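Local coordinates for putative uncharacterized protein (Campylobacter jejuni, PDB 5TPU) that is of unknown function but belongs to the WxcM-like family of the cupin clan and binds thymidine-5'-diphosphate, at residues Gln62-Met67 / Cys71-Asn76. The protein carries 3 engineered substitutions. Sequence-based numbering, arbitrary orientation.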
loop_
_atom_site.group_PDB
_atom_site.type_symbol
_atom_site.label_atom_id
_atom_site.label_comp_id
_atom_site.label_asym_id
_atom_site.label_seq_id
_atom_site.Cartn_x
_atom_site.Cartn_y
_atom_site.Cartn_z
ATOM N N GLN A 62 -12.655 2.937 -0.521
ATOM C CA GLN A 62 -11.202 3.070 -0.442
ATOM C C GLN A 62 -10.685 3.496 0.932
ATOM O O GLN A 62 -11.371 4.174 1.700
ATOM C CB GLN A 62 -10.707 4.099 -1.465
ATOM C CG GLN A 62 -10.957 3.766 -2.931
ATOM C CD GLN A 62 -11.028 5.037 -3.766
ATOM O OE1 GLN A 62 -11.867 5.911 -3.522
ATOM N NE2 GLN A 62 -10.117 5.177 -4.690
ATOM N N VAL A 63 -9.432 3.161 1.215
ATOM C CA VAL A 63 -8.703 3.845 2.279
ATOM C C VAL A 63 -7.464 4.490 1.725
ATOM O O VAL A 63 -6.661 3.800 1.113
ATOM C CB VAL A 63 -8.349 2.885 3.410
ATOM C CG1 VAL A 63 -7.361 3.534 4.374
ATOM C CG2 VAL A 63 -9.624 2.450 4.096
ATOM N N LEU A 64 -7.326 5.791 1.950
ATOM C CA LEU A 64 -6.201 6.609 1.449
ATOM C C LEU A 64 -5.183 6.843 2.543
ATOM O O LEU A 64 -5.570 7.322 3.614
ATOM C CB LEU A 64 -6.692 7.985 0.962
ATOM C CG LEU A 64 -7.247 8.058 -0.472
ATOM C CD1 LEU A 64 -8.376 7.061 -0.668
ATOM C CD2 LEU A 64 -7.716 9.459 -0.778
ATOM N N ILE A 65 -3.906 6.555 2.287
ATOM C CA ILE A 65 -2.831 6.858 3.238
ATOM C C ILE A 65 -1.743 7.654 2.518
ATOM O O ILE A 65 -1.256 7.237 1.484
ATOM C CB ILE A 65 -2.260 5.535 3.777
ATOM C CG1 ILE A 65 -3.313 4.779 4.580
ATOM C CG2 ILE A 65 -1.023 5.743 4.639
ATOM C CD1 ILE A 65 -3.094 3.283 4.612
ATOM N N MET A 66 -1.405 8.824 3.032
ATOM C CA MET A 66 -0.299 9.603 2.535
ATOM C C MET A 66 0.990 8.968 3.065
ATOM O O MET A 66 1.381 9.220 4.193
ATOM C CB MET A 66 -0.422 11.065 3.028
ATOM C CG MET A 66 -0.399 12.131 1.975
ATOM S SD MET A 66 -1.142 11.719 0.388
ATOM C CE MET A 66 0.137 12.382 -0.655
ATOM N N MET A 67 1.606 8.140 2.241
ATOM C CA MET A 67 2.882 7.519 2.544
ATOM C C MET A 67 4.035 8.501 2.644
ATOM O O MET A 67 4.989 8.261 3.372
ATOM C CB MET A 67 3.242 6.492 1.472
ATOM C CG MET A 67 2.415 5.243 1.536
ATOM S SD MET A 67 2.853 4.194 2.926
ATOM C CE MET A 67 4.602 4.452 3.160
ATOM N N CYS A 71 -1.299 16.215 0.804
ATOM C CA CYS A 71 -2.312 16.677 -0.146
ATOM C C CYS A 71 -3.596 17.056 0.579
ATOM O O CYS A 71 -3.744 16.780 1.745
ATOM C CB CYS A 71 -2.624 15.630 -1.227
ATOM S SG CYS A 71 -3.664 14.297 -0.618
ATOM N N ASP A 72 -4.490 17.714 -0.154
ATOM C CA ASP A 72 -5.849 18.027 0.238
ATOM C C ASP A 72 -6.787 17.202 -0.615
ATOM O O ASP A 72 -6.585 17.070 -1.838
ATOM C CB ASP A 72 -6.153 19.521 0.007
ATOM C CG ASP A 72 -5.293 20.403 0.840
ATOM O OD1 ASP A 72 -4.941 19.975 1.968
ATOM O OD2 ASP A 72 -4.944 21.487 0.364
ATOM N N ILE A 73 -7.792 16.651 0.065
ATOM C CA ILE A 73 -8.905 15.941 -0.534
ATOM C C ILE A 73 -10.128 16.730 -0.169
ATOM O O ILE A 73 -10.431 16.909 1.018
ATOM C CB ILE A 73 -9.183 14.531 0.038
ATOM C CG1 ILE A 73 -7.956 13.948 0.732
ATOM C CG2 ILE A 73 -9.841 13.657 -1.031
ATOM C CD1 ILE A 73 -7.449 12.614 0.223
ATOM N N ILE A 74 -10.832 17.187 -1.195
ATOM C CA ILE A 74 -12.149 17.720 -1.006
ATOM C C ILE A 74 -13.161 16.603 -1.223
ATOM O O ILE A 74 -13.245 15.998 -2.281
ATOM C CB ILE A 74 -12.372 18.884 -1.947
ATOM C CG1 ILE A 74 -11.223 19.870 -1.771
ATOM C CG2 ILE A 74 -13.729 19.524 -1.670
ATOM C CD1 ILE A 74 -11.512 21.238 -2.352
ATOM N N LEU A 75 -13.889 16.281 -0.179
ATOM C CA LEU A 75 -14.943 15.290 -0.259
ATOM C C LEU A 75 -16.293 15.997 -0.389
ATOM O O LEU A 75 -16.459 17.110 0.139
ATOM C CB LEU A 75 -14.949 14.439 0.995
ATOM C CG LEU A 75 -13.740 13.566 1.329
ATOM C CD1 LEU A 75 -13.900 13.006 2.733
ATOM C CD2 LEU A 75 -13.647 12.410 0.359
ATOM N N ASN A 76 -17.229 15.342 -1.085
ATOM C CA ASN A 76 -18.561 15.877 -1.336
ATOM C C ASN A 76 -19.613 14.753 -1.352
ATOM O O ASN A 76 -19.488 13.760 -2.106
ATOM C CB ASN A 76 -18.563 16.648 -2.654
ATOM C CG ASN A 76 -19.838 17.428 -2.855
ATOM O OD1 ASN A 76 -20.935 16.895 -2.776
ATOM N ND2 ASN A 76 -19.689 18.725 -3.059
#
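Leu64 meets Ile73, and Met66 meets Cys71, inside the cupin beta-sandwich, where segment 62-67, on strand 62-68 of the five-stranded antiparallel sheet, faces strand 71-76 of the four-stranded one. The chain turns a corner at Met67 and passes from one sheet to the other, so the two strands join through side chains rather than as backbone neighbours. Their backbones draw apart from the turn: CA of Met66 lies 7.8 Å from CA of Cys71, and CA of Leu64 lies 9.9 Å from CA of Ile73.

The carbon contact is made by branch ends. CD2 of Leu64 and CD1 of Ile73 approach to 3.3 Å, tighter than usual for two methyls and uncertain in its exact spacing, while the side chains run at a slant to each other. The chi1 of Ile73, -22°, brings CG1, which carries CD1, close to eclipsing the backbone N, an unusual rotamer. Leu112 and Met103 also pack on Leu64, and Leu86 on Ile73, so both residues sit in the buried layer between the sheets. The side chain of Leu64 is about 10 Å from a bound thymidine-5'-diphosphate.

Nearer the turn the contact passes to sulfur. Phe106, from a loop, packs against both Met66 and Cys71, and Leu112 and Ala110 add to the cover of Met66. The bent methionine chain keeps SD close to its own CA. Cys71 holds SG between its backbone N and carbonyl carbon, at chi1 76°, and that sulfur lies 3.7 Å from SD of Met66, an apolar contact between a thiol and a thioether.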